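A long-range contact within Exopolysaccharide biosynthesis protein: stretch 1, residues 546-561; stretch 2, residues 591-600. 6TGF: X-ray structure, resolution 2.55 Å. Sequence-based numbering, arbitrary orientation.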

ATOM      1  N   GLU B 546       9.725  42.616 -15.991  1.00 49.73           N
ATOM      2  CA  GLU B 546       9.824  42.417 -14.521  1.00 48.94           C
ATOM      3  C   GLU B 546      10.124  40.934 -14.282  1.00 48.19           C
ATOM      4  O   GLU B 546       9.265  40.099 -14.623  1.00 48.08           O
ATOM      5  CB  GLU B 546       8.543  42.841 -13.801  1.00 49.20           C
ATOM      6  CG  GLU B 546       8.677  42.827 -12.286  1.00 48.93           C
ATOM      7  CD  GLU B 546       7.438  43.242 -11.511  1.00 49.26           C
ATOM      8  OE1 GLU B 546       6.485  43.748 -12.138  1.00 49.80           O
ATOM      9  OE2 GLU B 546       7.428  43.054 -10.278  1.00 48.91           O
ATOM     10  N   LEU B 547      11.311  40.622 -13.754  1.00 47.51           N
ATOM     11  CA  LEU B 547      11.736  39.227 -13.460  1.00 46.82           C
ATOM     12  C   LEU B 547      10.889  38.688 -12.304  1.00 46.59           C
ATOM     13  O   LEU B 547      10.099  37.754 -12.540  1.00 46.54           O
ATOM     14  CB  LEU B 547      13.231  39.195 -13.120  1.00 46.44           C
ATOM     15  CG  LEU B 547      14.188  39.474 -14.280  1.00 46.40           C
ATOM     16  CD1 LEU B 547      15.629  39.288 -13.838  1.00 46.09           C
ATOM     17  CD2 LEU B 547      13.889  38.584 -15.479  1.00 46.49           C
ATOM     18  N   ALA B 548      11.026  39.274 -11.113  1.00 46.07           N
ATOM     19  CA  ALA B 548      10.356  38.806  -9.878  1.00 45.80           C
ATOM     20  C   ALA B 548      10.422  39.876  -8.785  1.00 45.66           C
ATOM     21  O   ALA B 548      11.175  40.855  -8.948  1.00 45.66           O
ATOM     22  CB  ALA B 548      11.007  37.526  -9.413  1.00 45.43           C
ATOM     23  N   ASN B 549       9.638  39.681  -7.720  1.00 45.49           N
ATOM     24  CA  ASN B 549       9.815  40.351  -6.406  1.00 45.18           C
ATOM     25  C   ASN B 549      10.591  39.397  -5.493  1.00 44.29           C
ATOM     26  O   ASN B 549      10.086  38.287  -5.238  1.00 44.10           O
ATOM     27  CB  ASN B 549       8.482  40.750  -5.768  1.00 45.71           C
ATOM     28  CG  ASN B 549       8.657  41.322  -4.377  1.00 46.00           C
ATOM     29  OD1 ASN B 549       9.240  42.391  -4.209  1.00 46.25           O
ATOM     30  ND2 ASN B 549       8.165  40.614  -3.373  1.00 46.05           N
ATOM     31  N   LEU B 550      11.779  39.810  -5.044  1.00 43.63           N
ATOM     32  CA  LEU B 550      12.630  39.045  -4.094  1.00 43.12           C
ATOM     33  C   LEU B 550      12.248  39.434  -2.662  1.00 43.13           C
ATOM     34  O   LEU B 550      12.378  40.628  -2.325  1.00 43.54           O
ATOM     35  CB  LEU B 550      14.106  39.356  -4.365  1.00 42.81           C
ATOM     36  CG  LEU B 550      14.618  39.026  -5.766  1.00 42.53           C
ATOM     37  CD1 LEU B 550      16.025  39.570  -5.958  1.00 42.34           C
ATOM     38  CD2 LEU B 550      14.586  37.527  -6.028  1.00 42.31           C
ATOM     39  N   TYR B 551      11.793  38.466  -1.858  1.00 42.73           N
ATOM     40  CA  TYR B 551      11.541  38.632  -0.403  1.00 42.73           C
ATOM     41  C   TYR B 551      12.776  38.170   0.378  1.00 42.30           C
ATOM     42  O   TYR B 551      13.042  36.952   0.421  1.00 41.53           O
ATOM     43  CB  TYR B 551      10.302  37.859   0.053  1.00 42.88           C
ATOM     44  CG  TYR B 551       9.932  38.111   1.492  1.00 43.17           C
ATOM     45  CD1 TYR B 551      10.487  37.362   2.515  1.00 43.02           C
ATOM     46  CD2 TYR B 551       9.054  39.124   1.837  1.00 43.65           C
ATOM     47  CE1 TYR B 551      10.167  37.598   3.842  1.00 43.26           C
ATOM     48  CE2 TYR B 551       8.720  39.372   3.159  1.00 43.97           C
ATOM     49  CZ  TYR B 551       9.280  38.608   4.166  1.00 43.77           C
ATOM     50  OH  TYR B 551       8.951  38.849   5.469  1.00 44.22           O
ATOM     51  N   SER B 552      13.494  39.124   0.979  1.00 42.39           N
ATOM     52  CA  SER B 552      14.700  38.900   1.818  1.00 42.28           C
ATOM     53  C   SER B 552      14.305  38.989   3.291  1.00 42.59           C
ATOM     54  O   SER B 552      14.058  40.082   3.795  1.00 43.03           O
ATOM     55  CB  SER B 552      15.784  39.891   1.470  1.00 42.24           C
ATOM     56  OG  SER B 552      15.770  40.192   0.082  1.00 42.04           O
ATOM     57  N   PRO B 553      14.201  37.853   4.022  1.00 42.60           N
ATOM     58  CA  PRO B 553      13.731  37.874   5.409  1.00 42.96           C
ATOM     59  C   PRO B 553      14.686  38.521   6.427  1.00 43.16           C
ATOM     60  O   PRO B 553      14.204  38.935   7.463  1.00 43.42           O
ATOM     61  CB  PRO B 553      13.540  36.388   5.753  1.00 42.74           C
ATOM     62  CG  PRO B 553      14.478  35.660   4.815  1.00 42.40           C
ATOM     63  CD  PRO B 553      14.485  36.489   3.547  1.00 42.32           C
ATOM     64  N   THR B 554      15.988  38.588   6.121  1.00 43.28           N
ATOM     65  CA  THR B 554      17.052  39.095   7.033  1.00 43.66           C
ATOM     66  C   THR B 554      17.844  40.218   6.352  1.00 43.85           C
ATOM     67  O   THR B 554      18.088  40.112   5.134  1.00 43.87           O
ATOM     68  CB  THR B 554      18.002  37.967   7.455  1.00 43.40           C
ATOM     69  OG1 THR B 554      17.225  36.802   7.735  1.00 43.33           O
ATOM     70  CG2 THR B 554      18.841  38.325   8.663  1.00 43.70           C
ATOM     71  N   VAL B 555      18.240  41.239   7.121  1.00 44.14           N
ATOM     72  CA  VAL B 555      19.166  42.326   6.683  1.00 44.17           C
ATOM     73  C   VAL B 555      20.501  41.682   6.285  1.00 43.81           C
ATOM     74  O   VAL B 555      21.029  40.886   7.088  1.00 43.78           O
ATOM     75  CB  VAL B 555      19.358  43.392   7.782  1.00 44.57           C
ATOM     76  CG1 VAL B 555      20.537  44.314   7.495  1.00 44.54           C
ATOM     77  CG2 VAL B 555      18.093  44.205   8.003  1.00 44.99           C
ATOM     78  N   GLY B 556      21.008  42.012   5.093  1.00 43.45           N
ATOM     79  CA  GLY B 556      22.304  41.531   4.574  1.00 43.01           C
ATOM     80  C   GLY B 556      22.157  40.319   3.668  1.00 42.54           C
ATOM     81  O   GLY B 556      23.195  39.845   3.163  1.00 42.34           O
ATOM     82  N   ASP B 557      20.927  39.828   3.467  1.00 42.24           N
ATOM     83  CA  ASP B 557      20.616  38.682   2.568  1.00 41.68           C
ATOM     84  C   ASP B 557      21.020  39.052   1.136  1.00 41.20           C
ATOM     85  O   ASP B 557      20.566  40.105   0.656  1.00 41.51           O
ATOM     86  CB  ASP B 557      19.135  38.296   2.638  1.00 41.66           C
ATOM     87  CG  ASP B 557      18.758  37.470   3.856  1.00 41.81           C
ATOM     88  OD1 ASP B 557      19.675  36.966   4.535  1.00 41.87           O
ATOM     89  OD2 ASP B 557      17.547  37.335   4.119  1.00 41.99           O
ATOM     90  N   SER B 558      21.842  38.215   0.493  1.00 40.53           N
ATOM     91  CA  SER B 558      22.377  38.423  -0.879  1.00 40.05           C
ATOM     92  C   SER B 558      21.639  37.524  -1.879  1.00 39.60           C
ATOM     93  O   SER B 558      21.433  36.336  -1.569  1.00 39.46           O
ATOM     94  CB  SER B 558      23.867  38.181  -0.927  1.00 39.92           C
ATOM     95  OG  SER B 558      24.581  39.306  -0.437  1.00 40.09           O
ATOM     96  N   TRP B 559      21.253  38.094  -3.027  1.00 39.30           N
ATOM     97  CA  TRP B 559      20.717  37.385  -4.220  1.00 38.89           C
ATOM     98  C   TRP B 559      21.662  37.620  -5.404  1.00 38.65           C
ATOM     99  O   TRP B 559      22.166  38.753  -5.536  1.00 38.87           O
ATOM    100  CB  TRP B 559      19.302  37.867  -4.565  1.00 38.95           C
ATOM    101  CG  TRP B 559      18.273  37.639  -3.503  1.00 38.98           C
ATOM    102  CD1 TRP B 559      17.971  38.464  -2.460  1.00 39.25           C
ATOM    103  CD2 TRP B 559      17.376  36.520  -3.398  1.00 38.88           C
ATOM    104  NE1 TRP B 559      16.960  37.931  -1.706  1.00 39.33           N
ATOM    105  CE2 TRP B 559      16.575  36.738  -2.256  1.00 39.06           C
ATOM    106  CE3 TRP B 559      17.175  35.355  -4.147  1.00 38.72           C
ATOM    107  CZ2 TRP B 559      15.595  35.833  -1.850  1.00 39.00           C
ATOM    108  CZ3 TRP B 559      16.208  34.460  -3.745  1.00 38.70           C
ATOM    109  CH2 TRP B 559      15.429  34.699  -2.612  1.00 38.82           C
ATOM    110  N   GLU B 560      21.882  36.591  -6.228  1.00 38.30           N
ATOM    111  CA  GLU B 560      22.541  36.710  -7.556  1.00 38.15           C
ATOM    112  C   GLU B 560      21.635  36.063  -8.608  1.00 38.10           C
ATOM    113  O   GLU B 560      21.533  34.823  -8.613  1.00 37.96           O
ATOM    114  CB  GLU B 560      23.929  36.065  -7.551  1.00 38.01           C
ATOM    115  CG  GLU B 560      24.671  36.221  -8.868  1.00 37.96           C
ATOM    116  CD  GLU B 560      26.042  35.570  -8.905  1.00 37.83           C
ATOM    117  OE1 GLU B 560      27.044  36.299  -8.791  1.00 37.84           O
ATOM    118  OE2 GLU B 560      26.105  34.334  -9.054  1.00 37.76           O
ATOM    119  N   ILE B 561      20.995  36.883  -9.447  1.00 38.26           N
ATOM    120  CA  ILE B 561      20.160  36.436 -10.602  1.00 38.30           C
ATOM    121  C   ILE B 561      21.062  36.347 -11.836  1.00 38.41           C
ATOM    122  O   ILE B 561      21.465  37.411 -12.353  1.00 38.61           O
ATOM    123  CB  ILE B 561      18.969  37.386 -10.835  1.00 38.44           C
ATOM    124  CG1 ILE B 561      18.011  37.400  -9.641  1.00 38.45           C
ATOM    125  CG2 ILE B 561      18.246  37.039 -12.129  1.00 38.60           C
ATOM    126  CD1 ILE B 561      17.098  38.603  -9.606  1.00 38.75           C
ATOM    127  N   ALA B 591      24.177  37.799 -18.274  1.00 41.74           N
ATOM    128  CA  ALA B 591      24.145  38.969 -17.365  1.00 41.04           C
ATOM    129  C   ALA B 591      24.009  38.465 -15.924  1.00 40.31           C
ATOM    130  O   ALA B 591      23.138  37.613 -15.679  1.00 40.48           O
ATOM    131  CB  ALA B 591      23.016  39.894 -17.742  1.00 41.18           C
ATOM    132  N   VAL B 592      24.852  38.965 -15.018  1.00 39.70           N
ATOM    133  CA  VAL B 592      24.889  38.563 -13.580  1.00 39.38           C
ATOM    134  C   VAL B 592      24.418  39.753 -12.735  1.00 39.49           C
ATOM    135  O   VAL B 592      25.165  40.745 -12.648  1.00 39.34           O
ATOM    136  CB  VAL B 592      26.297  38.086 -13.175  1.00 38.96           C
ATOM    137  CG1 VAL B 592      26.360  37.663 -11.716  1.00 38.78           C
ATOM    138  CG2 VAL B 592      26.786  36.961 -14.075  1.00 38.96           C
ATOM    139  N   ILE B 593      23.221  39.648 -12.145  1.00 39.55           N
ATOM    140  CA  ILE B 593      22.565  40.721 -11.339  1.00 39.74           C
ATOM    141  C   ILE B 593      22.724  40.391  -9.852  1.00 39.78           C
ATOM    142  O   ILE B 593      22.222  39.332  -9.428  1.00 39.54           O
ATOM    143  CB  ILE B 593      21.081  40.869 -11.732  1.00 39.85           C
ATOM    144  CG1 ILE B 593      20.919  41.199 -13.218  1.00 39.96           C
ATOM    145  CG2 ILE B 593      20.380  41.894 -10.849  1.00 40.01           C
ATOM    146  CD1 ILE B 593      19.541  40.918 -13.764  1.00 40.18           C
ATOM    147  N   HIS B 594      23.381  41.276  -9.096  1.00 40.10           N
ATOM    148  CA  HIS B 594      23.555  41.179  -7.622  1.00 40.47           C
ATOM    149  C   HIS B 594      22.517  42.069  -6.933  1.00 40.86           C
ATOM    150  O   HIS B 594      22.339  43.219  -7.377  1.00 40.79           O
ATOM    151  CB  HIS B 594      24.988  41.549  -7.220  1.00 40.54           C
ATOM    152  CG  HIS B 594      26.029  40.777  -7.957  1.00 40.67           C
ATOM    153  ND1 HIS B 594      26.696  41.295  -9.050  1.00 40.79           N
ATOM    154  CD2 HIS B 594      26.512  39.530  -7.773  1.00 40.69           C
ATOM    155  CE1 HIS B 594      27.552  40.400  -9.502  1.00 40.75           C
ATOM    156  NE2 HIS B 594      27.458  39.309  -8.735  1.00 40.76           N
ATOM    157  N   VAL B 595      21.849  41.536  -5.905  1.00 41.19           N
ATOM    158  CA  VAL B 595      20.881  42.268  -5.036  1.00 41.68           C
ATOM    159  C   VAL B 595      21.143  41.844  -3.588  1.00 41.95           C
ATOM    160  O   VAL B 595      21.124  40.628  -3.326  1.00 41.81           O
ATOM    161  CB  VAL B 595      19.420  41.989  -5.448  1.00 41.77           C
ATOM    162  CG1 VAL B 595      18.425  42.704  -4.544  1.00 41.98           C
ATOM    163  CG2 VAL B 595      19.162  42.347  -6.904  1.00 41.75           C
ATOM    164  N   GLN B 596      21.401  42.807  -2.699  1.00 42.51           N
ATOM    165  CA  GLN B 596      21.547  42.577  -1.236  1.00 43.01           C
ATOM    166  C   GLN B 596      20.583  43.502  -0.489  1.00 44.05           C
ATOM    167  O   GLN B 596      20.561  44.706  -0.806  1.00 44.47           O
ATOM    168  CB  GLN B 596      22.982  42.827  -0.771  1.00 42.75           C
ATOM    169  CG  GLN B 596      23.247  42.339   0.648  1.00 42.73           C
ATOM    170  CD  GLN B 596      24.530  42.872   1.239  1.00 42.70           C
ATOM    171  OE1 GLN B 596      24.944  43.996   0.968  1.00 42.75           O
ATOM    172  NE2 GLN B 596      25.165  42.066   2.073  1.00 42.57           N
ATOM    173  N   ARG B 597      19.820  42.956   0.461  1.00 45.07           N
ATOM    174  CA  ARG B 597      19.028  43.755   1.432  1.00 46.29           C
ATOM    175  C   ARG B 597      20.014  44.475   2.357  1.00 47.23           C
ATOM    176  O   ARG B 597      20.801  43.783   3.031  1.00 47.24           O
ATOM    177  CB  ARG B 597      18.063  42.878   2.235  1.00 46.48           C
ATOM    178  CG  ARG B 597      17.215  43.665   3.226  1.00 47.05           C
ATOM    179  CD  ARG B 597      16.294  42.816   4.080  1.00 47.30           C
ATOM    180  NE  ARG B 597      15.911  43.519   5.301  1.00 47.86           N
ATOM    181  CZ  ARG B 597      15.088  43.044   6.233  1.00 48.10           C
ATOM    182  NH1 ARG B 597      14.536  41.848   6.100  1.00 48.06           N
ATOM    183  NH2 ARG B 597      14.817  43.774   7.302  1.00 48.43           N
ATOM    184  N   LYS B 598      19.975  45.811   2.372  1.00 48.32           N
ATOM    185  CA  LYS B 598      20.848  46.672   3.212  1.00 49.23           C
ATOM    186  C   LYS B 598      20.163  46.894   4.565  1.00 50.51           C
ATOM    187  O   LYS B 598      19.123  46.251   4.809  1.00 50.60           O
ATOM    188  CB  LYS B 598      21.135  47.992   2.487  1.00 49.30           C
ATOM    189  CG  LYS B 598      21.682  47.849   1.073  1.00 48.91           C
ATOM    190  CD  LYS B 598      22.957  47.035   0.990  1.00 48.56           C
ATOM    191  CE  LYS B 598      23.565  47.029  -0.396  1.00 48.18           C
ATOM    192  NZ  LYS B 598      24.862  46.314  -0.422  1.00 47.99           N
ATOM    193  N   LYS B 599      20.727  47.764   5.411  1.00 51.91           N
ATOM    194  CA  LYS B 599      20.136  48.162   6.718  1.00 53.12           C
ATOM    195  C   LYS B 599      18.718  48.690   6.470  1.00 53.65           C
ATOM    196  O   LYS B 599      17.810  48.333   7.246  1.00 53.65           O
ATOM    197  CB  LYS B 599      21.011  49.208   7.419  1.00 54.00           C
ATOM    198  CG  LYS B 599      22.447  48.775   7.687  1.00 54.31           C
ATOM    199  CD  LYS B 599      23.140  49.553   8.791  1.00 55.21           C
ATOM    200  CE  LYS B 599      23.236  51.044   8.540  1.00 55.86           C
ATOM    201  NZ  LYS B 599      24.067  51.363   7.355  1.00 55.71           N
ATOM    202  N   ASP B 600      18.551  49.496   5.415  1.00 54.17           N
ATOM    203  CA  ASP B 600      17.246  49.994   4.903  1.00 55.09           C
ATOM    204  C   ASP B 600      17.140  49.646   3.416  1.00 54.90           C
ATOM    205  O   ASP B 600      18.083  49.974   2.673  1.00 54.80           O
ATOM    206  CB  ASP B 600      17.110  51.506   5.100  1.00 55.87           C
ATOM    207  CG  ASP B 600      17.546  51.981   6.475  1.00 56.71           C
ATOM    208  OD1 ASP B 600      16.812  51.713   7.449  1.00 57.27           O
ATOM    209  OD2 ASP B 600      18.625  52.600   6.561  1.00 57.10           O
TER

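Strand 591-597 runs antiparallel to strand 558-561, their axes 4.5 Å apart at closest approach. Near the start of stretch 2, Val 592 sets CG1 3.3 Å from Glu 560 OE1. Ile 593 forms a hydrogen-bonded pair with Ile 561: Ile 561 N donates to Ile 593 O (2.7 Å), and Ile 593 N to Ile 561 O (2.9 Å). Their branched side chains share one face of the sheet, where Ile 593 CD1 also meets Leu 547 CD1 at 4.2 Å; such apolar groups suit this buried layer.

His 594 points to the other face, and its NE2 makes a weak hydrogen bond to Glu 560 OE1 (3.0 Å), the imidazole offering a donor to a carboxylate. Val 595 returns to the apolar face, packing CG1 against Leu 550 CD1 (4.2 Å), while its O accepts from Trp 559 N (2.6 Å) and its N donates to Trp 559 O (2.8 Å).

Gln 596, beside Ser 558, uses its amide NE2 to reach Gly 556 O (3.2 Å). Arg 597 closes the ladder, its N bonding Asp 557 O (3.0 Å) and its O accepting from Gly 556 N (2.7 Å); the positive phi of Gly 556 favours glycine in this type II turn. The extended arginine carries NH1 to Ser 552 O (2.9 Å), with Val 555 CA over one guanidinium face.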